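Local structure of uroporphyrin-III C-methyltransferase (Pseudomonas denitrificans, 1S4D) at residues R79-R84 with G110-T115; F209-A214 with P239-V244; H33-L38 with L55-P60; T153-H158 with I168-I173. The protein catalyses two successive S-adenosyl-L-methionine-dependent methylations, at C-2 and C-7, that convert uroporphyrinogen III into precorrin-2 on the way to cobalamin and siroheme. All coordinates share one frame; numbering follows the deposited sequence.

Contact 1 (R79-R84 with G110-T115); sequences RDISLR and GEEALT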
loop_
_atom_site.group_PDB
_atom_site.type_symbol
_atom_site.label_atom_id
_atom_site.label_comp_id
_atom_site.label_asym_id
_atom_site.label_seq_id
_atom_site.Cartn_x
_atom_site.Cartn_y
_atom_site.Cartn_z
ATOM N N ARG B 79 -0.496 23.991 3.582
ATOM C CA ARG B 79 -1.292 24.910 2.769
ATOM C C ARG B 79 -0.408 25.666 1.771
ATOM O O ARG B 79 -0.820 25.920 0.636
ATOM C CB ARG B 79 -2.079 25.878 3.677
ATOM C CG ARG B 79 -2.963 26.903 2.948
ATOM C CD ARG B 79 -4.369 26.412 2.579
ATOM N NE ARG B 79 -5.194 27.477 1.996
ATOM C CZ ARG B 79 -6.305 27.276 1.266
ATOM N NH1 ARG B 79 -6.982 28.318 0.775
ATOM N NH2 ARG B 79 -6.741 26.036 1.022
ATOM N N ASP B 80 0.809 26.008 2.207
ATOM C CA ASP B 80 1.746 26.740 1.376
ATOM C C ASP B 80 2.132 25.887 0.190
ATOM O O ASP B 80 2.175 26.374 -0.925
ATOM C CB ASP B 80 2.997 27.146 2.169
ATOM C CG ASP B 80 2.778 28.382 3.028
ATOM O OD1 ASP B 80 3.617 28.642 3.931
ATOM O OD2 ASP B 80 1.798 29.143 2.877
ATOM N N ILE B 81 2.409 24.613 0.438
ATOM C CA ILE B 81 2.754 23.687 -0.629
ATOM C C ILE B 81 1.583 23.501 -1.593
ATOM O O ILE B 81 1.775 23.392 -2.806
ATOM C CB ILE B 81 3.198 22.338 -0.044
ATOM C CG1 ILE B 81 4.506 22.513 0.731
ATOM C CG2 ILE B 81 3.331 21.259 -1.152
ATOM C CD1 ILE B 81 4.841 21.334 1.613
ATOM N N SER B 82 0.376 23.472 -1.048
ATOM C CA SER B 82 -0.813 23.262 -1.851
ATOM C C SER B 82 -1.098 24.472 -2.728
ATOM O O SER B 82 -1.453 24.317 -3.898
ATOM C CB SER B 82 -2.020 22.948 -0.974
ATOM O OG SER B 82 -1.852 21.716 -0.306
ATOM N N LEU B 83 -0.944 25.666 -2.168
ATOM C CA LEU B 83 -1.181 26.876 -2.926
ATOM C C LEU B 83 -0.195 26.980 -4.100
ATOM O O LEU B 83 -0.583 27.442 -5.189
ATOM C CB LEU B 83 -1.170 28.122 -2.017
ATOM C CG LEU B 83 -2.439 28.328 -1.145
ATOM C CD1 LEU B 83 -2.398 29.563 -0.254
ATOM C CD2 LEU B 83 -3.720 28.322 -1.956
ATOM N N ARG B 84 1.042 26.510 -3.891
ATOM C CA ARG B 84 2.109 26.604 -4.889
ATOM C C ARG B 84 1.767 25.695 -6.067
ATOM O O ARG B 84 1.964 26.086 -7.230
ATOM C CB ARG B 84 3.508 26.320 -4.278
ATOM C CG ARG B 84 4.570 25.696 -5.213
ATOM C CD ARG B 84 5.805 26.563 -5.596
ATOM N NE ARG B 84 5.495 27.595 -6.581
ATOM C CZ ARG B 84 6.249 27.949 -7.641
ATOM N NH1 ARG B 84 5.825 28.919 -8.434
ATOM N NH2 ARG B 84 7.398 27.365 -7.946
ATOM N N GLY B 110 -4.849 13.870 0.537
ATOM C CA GLY B 110 -6.211 14.367 0.646
ATOM C C GLY B 110 -6.297 15.878 0.786
ATOM O O GLY B 110 -7.038 16.515 0.035
ATOM N N GLU B 111 -5.533 16.452 1.716
ATOM C CA GLU B 111 -5.499 17.904 1.897
ATOM C C GLU B 111 -5.121 18.599 0.598
ATOM O O GLU B 111 -5.802 19.544 0.174
ATOM C CB GLU B 111 -4.515 18.320 2.989
ATOM C CG GLU B 111 -4.980 17.944 4.373
ATOM C CD GLU B 111 -3.962 18.268 5.452
ATOM O OE1 GLU B 111 -3.298 17.324 5.953
ATOM O OE2 GLU B 111 -3.838 19.476 5.797
ATOM N N GLU B 112 -4.036 18.129 -0.031
ATOM C CA GLU B 112 -3.576 18.740 -1.272
ATOM C C GLU B 112 -4.693 18.721 -2.320
ATOM O O GLU B 112 -5.059 19.787 -2.830
ATOM C CB GLU B 112 -2.310 18.073 -1.781
ATOM C CG GLU B 112 -1.147 18.320 -0.851
ATOM C CD GLU B 112 0.170 17.732 -1.305
ATOM O OE1 GLU B 112 0.222 16.555 -1.755
ATOM O OE2 GLU B 112 1.159 18.462 -1.160
ATOM N N ALA B 113 -5.254 17.537 -2.597
ATOM C CA ALA B 113 -6.316 17.394 -3.577
ATOM C C ALA B 113 -7.474 18.325 -3.236
ATOM O O ALA B 113 -8.035 18.983 -4.109
ATOM C CB ALA B 113 -6.792 15.931 -3.650
ATOM N N LEU B 114 -7.806 18.396 -1.950
ATOM C CA LEU B 114 -8.903 19.243 -1.490
ATOM C C LEU B 114 -8.628 20.696 -1.837
ATOM O O LEU B 114 -9.515 21.409 -2.311
ATOM C CB LEU B 114 -9.089 19.087 0.007
ATOM C CG LEU B 114 -10.416 18.652 0.628
ATOM C CD1 LEU B 114 -11.256 17.700 -0.232
ATOM C CD2 LEU B 114 -10.128 18.056 2.027
ATOM N N THR B 115 -7.389 21.128 -1.631
ATOM C CA THR B 115 -6.980 22.463 -2.022
ATOM C C THR B 115 -7.083 22.623 -3.535
ATOM O O THR B 115 -7.621 23.627 -4.017
ATOM C CB THR B 115 -5.555 22.759 -1.525
ATOM O OG1 THR B 115 -5.524 22.648 -0.096
ATOM C CG2 THR B 115 -5.190 24.210 -1.767
HETATM O O HOH W 1 -3.346 22.136 1.875
#

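Contact 2 (F209-A214 with P239-V244); sequences FVCNAA and PPAIVV. With SAH (S-adenosyl-L-homocysteine), chain Q.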
loop_
_atom_site.group_PDB
_atom_site.type_symbol
_atom_site.label_atom_id
_atom_site.label_comp_id
_atom_site.label_asym_id
_atom_site.label_seq_id
_atom_site.Cartn_x
_atom_site.Cartn_y
_atom_site.Cartn_z
ATOM N N PHE B 209 12.298 -2.656 13.573
ATOM C CA PHE B 209 12.399 -1.299 13.059
ATOM C C PHE B 209 13.026 -1.478 11.706
ATOM O O PHE B 209 14.034 -2.195 11.576
ATOM C CB PHE B 209 13.345 -0.447 13.930
ATOM C CG PHE B 209 12.751 -0.009 15.239
ATOM C CD1 PHE B 209 12.313 1.295 15.407
ATOM C CD2 PHE B 209 12.635 -0.911 16.306
ATOM C CE1 PHE B 209 11.742 1.704 16.607
ATOM C CE2 PHE B 209 12.068 -0.520 17.521
ATOM C CZ PHE B 209 11.619 0.792 17.677
ATOM N N VAL B 210 12.444 -0.848 10.692
ATOM C CA VAL B 210 13.034 -0.874 9.362
ATOM C C VAL B 210 13.273 0.565 8.911
ATOM O O VAL B 210 12.327 1.313 8.629
ATOM C CB VAL B 210 12.163 -1.678 8.343
ATOM C CG1 VAL B 210 12.908 -1.875 7.032
ATOM C CG2 VAL B 210 11.738 -3.049 8.913
ATOM N N CYS B 211 14.544 0.945 8.861
ATOM C CA CYS B 211 14.933 2.296 8.477
ATOM C C CYS B 211 15.353 2.354 7.038
ATOM O O CYS B 211 16.150 1.516 6.575
ATOM C CB CYS B 211 16.076 2.809 9.351
ATOM S SG CYS B 211 15.634 2.829 11.108
ATOM N N ASN B 212 14.815 3.344 6.327
ATOM C CA ASN B 212 15.167 3.536 4.942
ATOM C C ASN B 212 14.906 2.234 4.186
ATOM O O ASN B 212 15.745 1.785 3.395
ATOM C CB ASN B 212 16.640 3.945 4.834
ATOM C CG ASN B 212 16.948 5.183 5.628
ATOM O OD1 ASN B 212 16.521 6.268 5.266
ATOM N ND2 ASN B 212 17.662 5.029 6.729
ATOM N N ALA B 213 13.753 1.617 4.457
ATOM C CA ALA B 213 13.325 0.456 3.688
ATOM C C ALA B 213 13.514 0.727 2.203
ATOM O O ALA B 213 13.328 1.846 1.728
ATOM C CB ALA B 213 11.861 0.058 3.999
ATOM N N ALA B 214 13.963 -0.318 1.521
ATOM C CA ALA B 214 14.117 -0.367 0.086
ATOM C C ALA B 214 15.105 0.639 -0.473
ATOM O O ALA B 214 14.902 1.157 -1.559
ATOM C CB ALA B 214 12.751 -0.263 -0.614
ATOM N N PRO B 239 14.658 8.110 11.795
ATOM C CA PRO B 239 13.677 8.238 10.712
ATOM C C PRO B 239 14.389 8.385 9.364
ATOM O O PRO B 239 15.534 8.831 9.342
ATOM C CB PRO B 239 12.945 9.547 11.047
ATOM C CG PRO B 239 13.149 9.777 12.512
ATOM C CD PRO B 239 14.370 9.028 12.921
ATOM N N PRO B 240 13.738 8.006 8.272
ATOM C CA PRO B 240 12.398 7.400 8.336
ATOM C C PRO B 240 12.468 5.899 8.685
ATOM O O PRO B 240 13.368 5.223 8.215
ATOM C CB PRO B 240 11.851 7.618 6.931
ATOM C CG PRO B 240 13.128 7.635 6.040
ATOM C CD PRO B 240 14.249 8.135 6.892
ATOM N N ALA B 241 11.545 5.402 9.505
ATOM C CA ALA B 241 11.514 4.001 9.878
ATOM C C ALA B 241 10.086 3.514 9.952
ATOM O O ALA B 241 9.185 4.269 10.267
ATOM C CB ALA B 241 12.205 3.791 11.225
ATOM N N ILE B 242 9.859 2.250 9.659
ATOM C CA ILE B 242 8.556 1.701 9.952
ATOM C C ILE B 242 8.764 0.766 11.144
ATOM O O ILE B 242 9.705 -0.032 11.145
ATOM C CB ILE B 242 8.010 0.947 8.717
ATOM C CG1 ILE B 242 7.508 1.933 7.661
ATOM C CG2 ILE B 242 6.952 -0.106 9.128
ATOM C CD1 ILE B 242 6.120 2.480 7.934
ATOM N N VAL B 243 7.911 0.876 12.159
ATOM C CA VAL B 243 7.956 -0.033 13.292
ATOM C C VAL B 243 6.795 -1.021 13.246
ATOM O O VAL B 243 5.615 -0.613 13.289
ATOM C CB VAL B 243 7.854 0.697 14.609
ATOM C CG1 VAL B 243 8.204 -0.263 15.743
ATOM C CG2 VAL B 243 8.751 1.937 14.619
ATOM N N VAL B 244 7.132 -2.309 13.157
ATOM C CA VAL B 244 6.145 -3.386 13.041
ATOM C C VAL B 244 6.156 -4.225 14.299
ATOM O O VAL B 244 7.215 -4.635 14.775
ATOM C CB VAL B 244 6.406 -4.293 11.771
ATOM C CG1 VAL B 244 7.821 -4.884 11.785
ATOM C CG2 VAL B 244 5.355 -5.401 11.624
HETATM N N SAH Q . 2.883 8.351 2.330
HETATM C CA SAH Q . 4.061 7.714 2.892
HETATM C CB SAH Q . 4.213 8.100 4.353
HETATM C CG SAH Q . 4.895 9.438 4.569
HETATM S SD SAH Q . 4.789 10.114 6.247
HETATM C C SAH Q . 4.024 6.195 2.681
HETATM O O SAH Q . 3.078 5.638 2.127
HETATM O OXT SAH Q . 4.935 5.449 3.029
HETATM C "C5'" SAH Q . 6.532 9.672 6.555
HETATM C "C4'" SAH Q . 6.809 8.355 7.291
HETATM O "O4'" SAH Q . 6.770 7.246 6.415
HETATM C "C3'" SAH Q . 8.187 8.214 7.929
HETATM O "O3'" SAH Q . 8.377 8.927 9.122
HETATM C "C2'" SAH Q . 8.342 6.712 8.097
HETATM O "O2'" SAH Q . 7.641 6.181 9.203
HETATM C "C1'" SAH Q . 7.658 6.224 6.831
HETATM N N9 SAH Q . 8.596 5.927 5.725
HETATM C C8 SAH Q . 8.586 6.555 4.523
HETATM N N7 SAH Q . 9.546 6.038 3.754
HETATM C C5 SAH Q . 10.192 5.085 4.433
HETATM C C6 SAH Q . 11.253 4.243 4.094
HETATM N N6 SAH Q . 11.809 4.300 2.898
HETATM N N1 SAH Q . 11.718 3.334 5.023
HETATM C C2 SAH Q . 11.116 3.263 6.262
HETATM N N3 SAH Q . 10.062 4.099 6.593
HETATM C C4 SAH Q . 9.600 4.997 5.691
#

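Contact 3 (H33-L38 with L55-P60); sequences HAANAL and LKLARP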
loop_
_atom_site.group_PDB
_atom_site.type_symbol
_atom_site.label_atom_id
_atom_site.label_comp_id
_atom_site.label_asym_id
_atom_site.label_seq_id
_atom_site.Cartn_x
_atom_site.Cartn_y
_atom_site.Cartn_z
ATOM N N HIS B 33 2.575 4.527 -14.538
ATOM C CA HIS B 33 1.942 5.834 -14.430
ATOM C C HIS B 33 2.862 6.928 -13.836
ATOM O O HIS B 33 2.918 8.044 -14.353
ATOM C CB HIS B 33 0.731 5.713 -13.521
ATOM C CG HIS B 33 -0.529 5.297 -14.207
ATOM N ND1 HIS B 33 -0.849 5.677 -15.496
ATOM C CD2 HIS B 33 -1.574 4.567 -13.754
ATOM C CE1 HIS B 33 -2.036 5.190 -15.804
ATOM N NE2 HIS B 33 -2.494 4.509 -14.766
ATOM N N ALA B 34 3.556 6.604 -12.742
ATOM C CA ALA B 34 4.479 7.528 -12.101
ATOM C C ALA B 34 5.645 7.849 -13.036
ATOM O O ALA B 34 5.952 9.027 -13.263
ATOM C CB ALA B 34 4.972 6.963 -10.777
ATOM N N ALA B 35 6.274 6.802 -13.585
ATOM C CA ALA B 35 7.373 6.951 -14.557
ATOM C C ALA B 35 6.918 7.761 -15.777
ATOM O O ALA B 35 7.614 8.652 -16.258
ATOM C CB ALA B 35 7.882 5.590 -14.985
ATOM N N ASN B 36 5.718 7.458 -16.261
ATOM C CA ASN B 36 5.107 8.284 -17.288
ATOM C C ASN B 36 4.909 9.758 -16.867
ATOM O O ASN B 36 5.270 10.651 -17.623
ATOM C CB ASN B 36 3.820 7.651 -17.824
ATOM C CG ASN B 36 3.444 8.198 -19.177
ATOM O OD1 ASN B 36 4.304 8.410 -20.039
ATOM N ND2 ASN B 36 2.164 8.468 -19.367
ATOM N N ALA B 37 4.373 10.018 -15.675
ATOM C CA ALA B 37 4.284 11.406 -15.173
ATOM C C ALA B 37 5.644 12.109 -15.181
ATOM O O ALA B 37 5.810 13.158 -15.804
ATOM C CB ALA B 37 3.684 11.454 -13.784
ATOM N N LEU B 38 6.618 11.505 -14.502
ATOM C CA LEU B 38 7.974 12.035 -14.418
ATOM C C LEU B 38 8.519 12.514 -15.765
ATOM O O LEU B 38 9.139 13.574 -15.842
ATOM C CB LEU B 38 8.895 10.974 -13.836
ATOM C CG LEU B 38 9.378 11.087 -12.389
ATOM C CD1 LEU B 38 8.802 12.291 -11.680
ATOM C CD2 LEU B 38 9.119 9.786 -11.601
ATOM N N LEU B 55 14.097 11.108 -9.798
ATOM C CA LEU B 55 14.135 12.426 -10.426
ATOM C C LEU B 55 14.879 12.450 -11.744
ATOM O O LEU B 55 14.611 13.300 -12.579
ATOM C CB LEU B 55 14.712 13.467 -9.462
ATOM C CG LEU B 55 13.921 13.683 -8.161
ATOM C CD1 LEU B 55 14.611 14.692 -7.198
ATOM C CD2 LEU B 55 12.498 14.117 -8.477
ATOM N N LYS B 56 15.794 11.498 -11.923
ATOM C CA LYS B 56 16.567 11.337 -13.156
ATOM C C LYS B 56 15.707 11.023 -14.384
ATOM O O LYS B 56 16.187 11.116 -15.510
ATOM C CB LYS B 56 17.636 10.242 -12.972
ATOM C CG LYS B 56 19.096 10.693 -13.167
ATOM C CD LYS B 56 19.589 10.432 -14.603
ATOM C CE LYS B 56 20.824 9.519 -14.638
ATOM N NZ LYS B 56 21.947 10.147 -15.392
ATOM N N LEU B 57 14.447 10.661 -14.172
ATOM C CA LEU B 57 13.539 10.341 -15.269
ATOM C C LEU B 57 12.911 11.595 -15.886
ATOM O O LEU B 57 12.417 11.567 -17.039
ATOM C CB LEU B 57 12.442 9.381 -14.806
ATOM C CG LEU B 57 12.755 7.888 -14.677
ATOM C CD1 LEU B 57 11.599 7.169 -14.038
ATOM C CD2 LEU B 57 13.054 7.255 -16.020
ATOM N N ALA B 58 12.927 12.689 -15.116
ATOM C CA ALA B 58 12.420 13.983 -15.571
ATOM C C ALA B 58 13.074 14.348 -16.886
ATOM O O ALA B 58 14.250 14.057 -17.086
ATOM C CB ALA B 58 12.702 15.046 -14.541
ATOM N N ARG B 59 12.310 14.956 -17.790
ATOM C CA ARG B 59 12.882 15.468 -19.034
ATOM C C ARG B 59 13.863 16.592 -18.685
ATOM O O ARG B 59 13.756 17.191 -17.609
ATOM C CB ARG B 59 11.793 15.929 -20.023
ATOM C CG ARG B 59 10.783 16.939 -19.484
ATOM C CD ARG B 59 10.337 18.007 -20.489
ATOM N NE ARG B 59 8.891 18.245 -20.435
ATOM C CZ ARG B 59 8.036 17.986 -21.429
ATOM N NH1 ARG B 59 8.478 17.486 -22.587
ATOM N NH2 ARG B 59 6.734 18.231 -21.267
ATOM N N PRO B 60 14.839 16.863 -19.552
ATOM C CA PRO B 60 15.795 17.945 -19.270
ATOM C C PRO B 60 15.079 19.290 -19.395
ATOM O O PRO B 60 14.236 19.481 -20.303
ATOM C CB PRO B 60 16.877 17.782 -20.357
ATOM C CG PRO B 60 16.595 16.457 -21.020
ATOM C CD PRO B 60 15.117 16.212 -20.849
#

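Contact 4 (T153-H158 with I168-I173); sequences TFLTGH and INWQGI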
loop_
_atom_site.group_PDB
_atom_site.type_symbol
_atom_site.label_atom_id
_atom_site.label_comp_id
_atom_site.label_asym_id
_atom_site.label_seq_id
_atom_site.Cartn_x
_atom_site.Cartn_y
_atom_site.Cartn_z
ATOM N N THR B 153 -3.315 -3.309 11.493
ATOM C CA THR B 153 -3.529 -1.889 11.771
ATOM C C THR B 153 -2.328 -1.018 11.421
ATOM O O THR B 153 -1.221 -1.274 11.894
ATOM C CB THR B 153 -3.845 -1.717 13.238
ATOM O OG1 THR B 153 -5.112 -2.307 13.513
ATOM C CG2 THR B 153 -4.084 -0.274 13.566
ATOM N N PHE B 154 -2.550 0.036 10.629
ATOM C CA PHE B 154 -1.492 1.003 10.338
ATOM C C PHE B 154 -1.750 2.223 11.211
ATOM O O PHE B 154 -2.910 2.570 11.413
ATOM C CB PHE B 154 -1.540 1.405 8.872
ATOM C CG PHE B 154 -1.001 0.376 7.924
ATOM C CD1 PHE B 154 -0.463 0.759 6.721
ATOM C CD2 PHE B 154 -1.052 -0.978 8.209
ATOM C CE1 PHE B 154 0.022 -0.212 5.829
ATOM C CE2 PHE B 154 -0.568 -1.945 7.326
ATOM C CZ PHE B 154 -0.036 -1.583 6.166
ATOM N N LEU B 155 -0.709 2.859 11.760
ATOM C CA LEU B 155 -0.932 4.109 12.520
ATOM C C LEU B 155 0.160 5.191 12.392
ATOM O O LEU B 155 1.246 4.898 11.895
ATOM C CB LEU B 155 -1.387 3.848 13.972
ATOM C CG LEU B 155 -0.582 3.657 15.281
ATOM C CD1 LEU B 155 -0.808 2.244 15.777
ATOM C CD2 LEU B 155 0.920 4.023 15.308
ATOM N N THR B 156 -0.153 6.431 12.802
ATOM C CA THR B 156 0.879 7.455 13.063
ATOM C C THR B 156 1.124 7.547 14.524
ATOM O O THR B 156 0.169 7.667 15.295
ATOM C CB THR B 156 0.451 8.864 12.740
ATOM O OG1 THR B 156 -0.835 8.863 12.128
ATOM C CG2 THR B 156 1.376 9.457 11.770
ATOM N N GLY B 157 2.400 7.576 14.885
ATOM C CA GLY B 157 2.802 7.845 16.242
ATOM C C GLY B 157 3.028 9.329 16.376
ATOM O O GLY B 157 3.407 9.798 17.431
ATOM N N HIS B 158 2.768 10.067 15.306
ATOM C CA HIS B 158 3.148 11.468 15.231
ATOM C C HIS B 158 2.794 12.314 16.448
ATOM O O HIS B 158 3.642 13.043 16.955
ATOM C CB HIS B 158 2.601 12.140 13.975
ATOM C CG HIS B 158 3.188 13.491 13.740
ATOM N ND1 HIS B 158 4.549 13.717 13.757
ATOM C CD2 HIS B 158 2.608 14.699 13.534
ATOM C CE1 HIS B 158 4.783 15.001 13.549
ATOM N NE2 HIS B 158 3.622 15.619 13.409
ATOM N N ILE B 168 -5.820 8.349 19.973
ATOM C CA ILE B 168 -5.769 6.974 19.609
ATOM C C ILE B 168 -6.171 6.322 20.920
ATOM O O ILE B 168 -5.852 6.825 22.037
ATOM C CB ILE B 168 -4.381 6.551 19.173
ATOM C CG1 ILE B 168 -4.121 7.074 17.754
ATOM C CG2 ILE B 168 -4.249 5.050 19.205
ATOM C CD1 ILE B 168 -2.708 6.832 17.280
ATOM N N ASN B 169 -7.007 5.315 20.746
ATOM C CA ASN B 169 -7.438 4.500 21.836
ATOM C C ASN B 169 -6.484 3.312 21.798
ATOM O O ASN B 169 -6.739 2.299 21.136
ATOM C CB ASN B 169 -8.885 4.095 21.587
ATOM C CG ASN B 169 -9.438 3.204 22.665
ATOM O OD1 ASN B 169 -8.985 3.217 23.798
ATOM N ND2 ASN B 169 -10.450 2.453 22.329
ATOM N N TRP B 170 -5.339 3.472 22.459
ATOM C CA TRP B 170 -4.274 2.485 22.388
ATOM C C TRP B 170 -4.690 1.064 22.803
ATOM O O TRP B 170 -4.097 0.091 22.357
ATOM C CB TRP B 170 -2.987 3.007 23.088
ATOM C CG TRP B 170 -2.250 4.035 22.225
ATOM C CD1 TRP B 170 -2.315 5.399 22.358
ATOM C CD2 TRP B 170 -1.385 3.783 21.085
ATOM N NE1 TRP B 170 -1.559 6.006 21.382
ATOM C CE2 TRP B 170 -0.970 5.046 20.592
ATOM C CE3 TRP B 170 -0.900 2.629 20.454
ATOM C CZ2 TRP B 170 -0.109 5.187 19.494
ATOM C CZ3 TRP B 170 -0.031 2.772 19.352
ATOM C CH2 TRP B 170 0.354 4.044 18.894
ATOM N N GLN B 171 -5.732 0.925 23.610
ATOM C CA GLN B 171 -6.179 -0.398 24.040
ATOM C C GLN B 171 -6.937 -1.140 22.919
ATOM O O GLN B 171 -6.690 -2.326 22.657
ATOM C CB GLN B 171 -7.016 -0.254 25.295
ATOM C CG GLN B 171 -8.014 -1.351 25.513
ATOM C CD GLN B 171 -7.562 -2.316 26.565
ATOM O OE1 GLN B 171 -6.505 -2.957 26.423
ATOM N NE2 GLN B 171 -8.356 -2.437 27.642
ATOM N N GLY B 172 -7.853 -0.426 22.259
ATOM C CA GLY B 172 -8.486 -0.923 21.048
ATOM C C GLY B 172 -7.465 -1.335 19.996
ATOM O O GLY B 172 -7.578 -2.394 19.366
ATOM N N ILE B 173 -6.454 -0.496 19.820
ATOM C CA ILE B 173 -5.396 -0.767 18.871
ATOM C C ILE B 173 -4.621 -2.008 19.261
ATOM O O ILE B 173 -4.299 -2.819 18.391
ATOM C CB ILE B 173 -4.506 0.497 18.663
ATOM C CG1 ILE B 173 -4.928 1.170 17.355
ATOM C CG2 ILE B 173 -3.034 0.140 18.571
ATOM C CD1 ILE B 173 -5.113 2.574 17.450
HETATM O O HOH W 2 -6.078 -2.686 15.898
#

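Contact 1 (R79-R84 with G110-T115)
Ser-82 and Thr-115 meet where helices 79-84 and 110-115 cross at -45°, their axes 9.2 Å apart. Both side chains are small enough for Ser-82 CB to come within 3.5 Å of Thr-115 CG2. In the threonine, chi1 of -59° puts CG2 anti to the backbone N; this methyl packs on Ser-82 CB, and OG1, beside the backbone N, also meets a water. This water links the helices, 2.7 Å from Ser-82 OG and 3.0 Å from Thr-115 OG1. The chain of Arg-79 bends at chi2 (86°), which turns CD; farther out, Arg-79 NH2 lies 3.7 Å from Thr-115 CG2, and NH1 is salt-bridged to Glu-118. An alanine at Thr-115 would probably leave the water with one partner fewer and open a gap beside Ser-82 and Arg-79. Glu-112, extended beyond CG, passes CG 3.5 Å from Ser-82 OG and brings OE2 near Ile-81 CG2. Its buried carboxylate is matched by Arg-97 and Lys-99, and Gln-78 bonds both OE2 and Ser-82 OG. Helices 78-90 and 109-118 thus pack together over one face of the parallel sheet, Glu-112 and Ala-113 touching Leu-19 of strand 16-21, while Ala-113 and Leu-114 meet Leu-255 of the second subunit.

Contact 2 (F209-A214 with P239-V244)
Phe-209 overlaps Val-243, whose CG1 sits over the centre of one ring face, 4.1 Å from the centroid, as a CH-pi contact. The other methyl, Val-243 CG2, touches Phe-209 CE1 at 3.6 Å. They form a non-hydrogen-bonded antiparallel pair, and the two side chains lie side by side, pointing the same way. An alanine in place of Phe-209 would probably leave both valine methyls without their aromatic cover and open a gap on this face of the sheet. The next pair on that face joins two compact residues, Cys-211 SG 3.6 Å from Ala-241 CB. Between these two pairs, Val-210 N bonds Ile-242 O at 2.9 Å and Ile-242 N bonds Val-210 O at 2.8 Å, their side chains on the other face. This is an antiparallel part of the mixed five-stranded sheet of the tetrapyrrole methylase fold, and its strand ends line the ligand pocket. Past the last bridge, Asn-212 N bonds Pro-240 O at 3.0 Å, and Asn-212 OD1 rests against the ring of Pro-240, which follows a cis peptide bond. Beyond, Ala-213 O accepts a hydrogen bond from N6 of S-adenosyl-L-homocysteine at 3.1 Å, Ala-213 N bonds adenine N1 weakly, and Ala-241 O accepts one from the ribose O2' at 2.7 Å.

Contact 3 (H33-L38 with L55-P60)
Leu-57 and Ala-58 bring the segment 55-60 against Ala-35 and Leu-38 of helix 33-38, without a hydrogen bond between the two. At the start of the segment, Leu-55 turns its side chain to the sheet beneath, onto Ile-44 of strand 43-46. Its carbonyl oxygen receives a hydrogen bond from Ala-58 N at 3.1 Å, a bond that closes this turn. Leu-57 then points at the helix. Its CB lies 4.0 Å from Leu-38 CB, and its CG, anti to its own carbonyl carbon (chi1 -79°), leads the chain on toward Ala-35. Further out, Leu-57 CD1 reaches Ala-35 CB at 4.1 Å; an alanine suits this place, since the helix can offer one methyl to the leucine without holding it off. The same leucine also packs on Phe-6 of the second subunit. Helix 32-40 is the crossover of a beta-alpha-beta unit that joins strands 16-21 and 43-46 of the parallel sheet, and the chain returns over its flank before entering strand 63-66. Ala-58 comes next, with its CA 3.3 Å from Leu-38 O in a nearly straight CA-H...O contact (174° at the hydrogen). Its small side chain lets the two backbones come this near. Finally Arg-59 leads outward, its side chain touching Arg-94 and its NH2 forming a long, weak ion pair with Asp-42.

Contact 4 (T153-H158 with I168-I173)
Thr-153 and Ile-173 are the residues whose CA atoms come nearest across strand 153-156 and helix 170-173, 7.4 Å apart. At the other end, Leu-155 and Ile-168 stand with CA atoms 9.0 Å apart, a spacing that leaves room for a layer of side chains. The strand, the helix and strand 179-183 make a beta-alpha-beta unit, in which strands 151-156 and 179-183 are parallel neighbours. Leu-155 is the side chain that fills the layer. Its CG lies between the backbone N and the carbonyl carbon (chi1 90°), and its branched end meets three residues. Leu-155 CD2 approaches Trp-170 CH2 at 3.6 Å, the two side chains crossing at about a right angle, and Leu-155 CD1 lies 4.1 Å from Ile-173 CG2. Ile-168 CD1 adds to this from the side of Leu-155 CG and also meets Thr-156 O at 3.6 Å. The indole is large enough to continue onto helix 189-198, and Ile-168 CG2 covers one of its faces toward the rim. Thr-153 suits the boundary: its CG2 packs on Ile-173 CG1, while its OG1 is 2.6 Å from a water that donates to Ile-173 O. That hydroxyl also bonds Ser-177 OG of its own chain and Thr-153 OG1 of the second subunit, whose strand extends this sheet. The chemistry is therefore divided: branched and aromatic groups hold helix to strand by apolar contact, while at the Thr-153 end a hydroxyl and a carbonyl share a water.

Overall arrangement
Contacts 1 and 3 belong to the parallel sheet, packing against opposite faces of it, with centres 22 Å apart; contacts 2 and 4 belong to the mixed sheet, with centres 17 Å apart and nearest atoms about 7 Å apart. S-adenosyl-L-homocysteine lies between the two halves. Contact 2 grips it directly, whereas Thr-156 of contact 4 has its side chain about 7 Å from the ligand and about 3 Å from that of Met-184, which binds it. The side chain of Glu-112 in contact 1 is about 10 Å from the ligand. Contacts 3 and 4 lie on opposite sides of the chain's centre, 36 Å apart between centres. Contacts 1, 3 and 4 also touch the second subunit, but contact 2 does not.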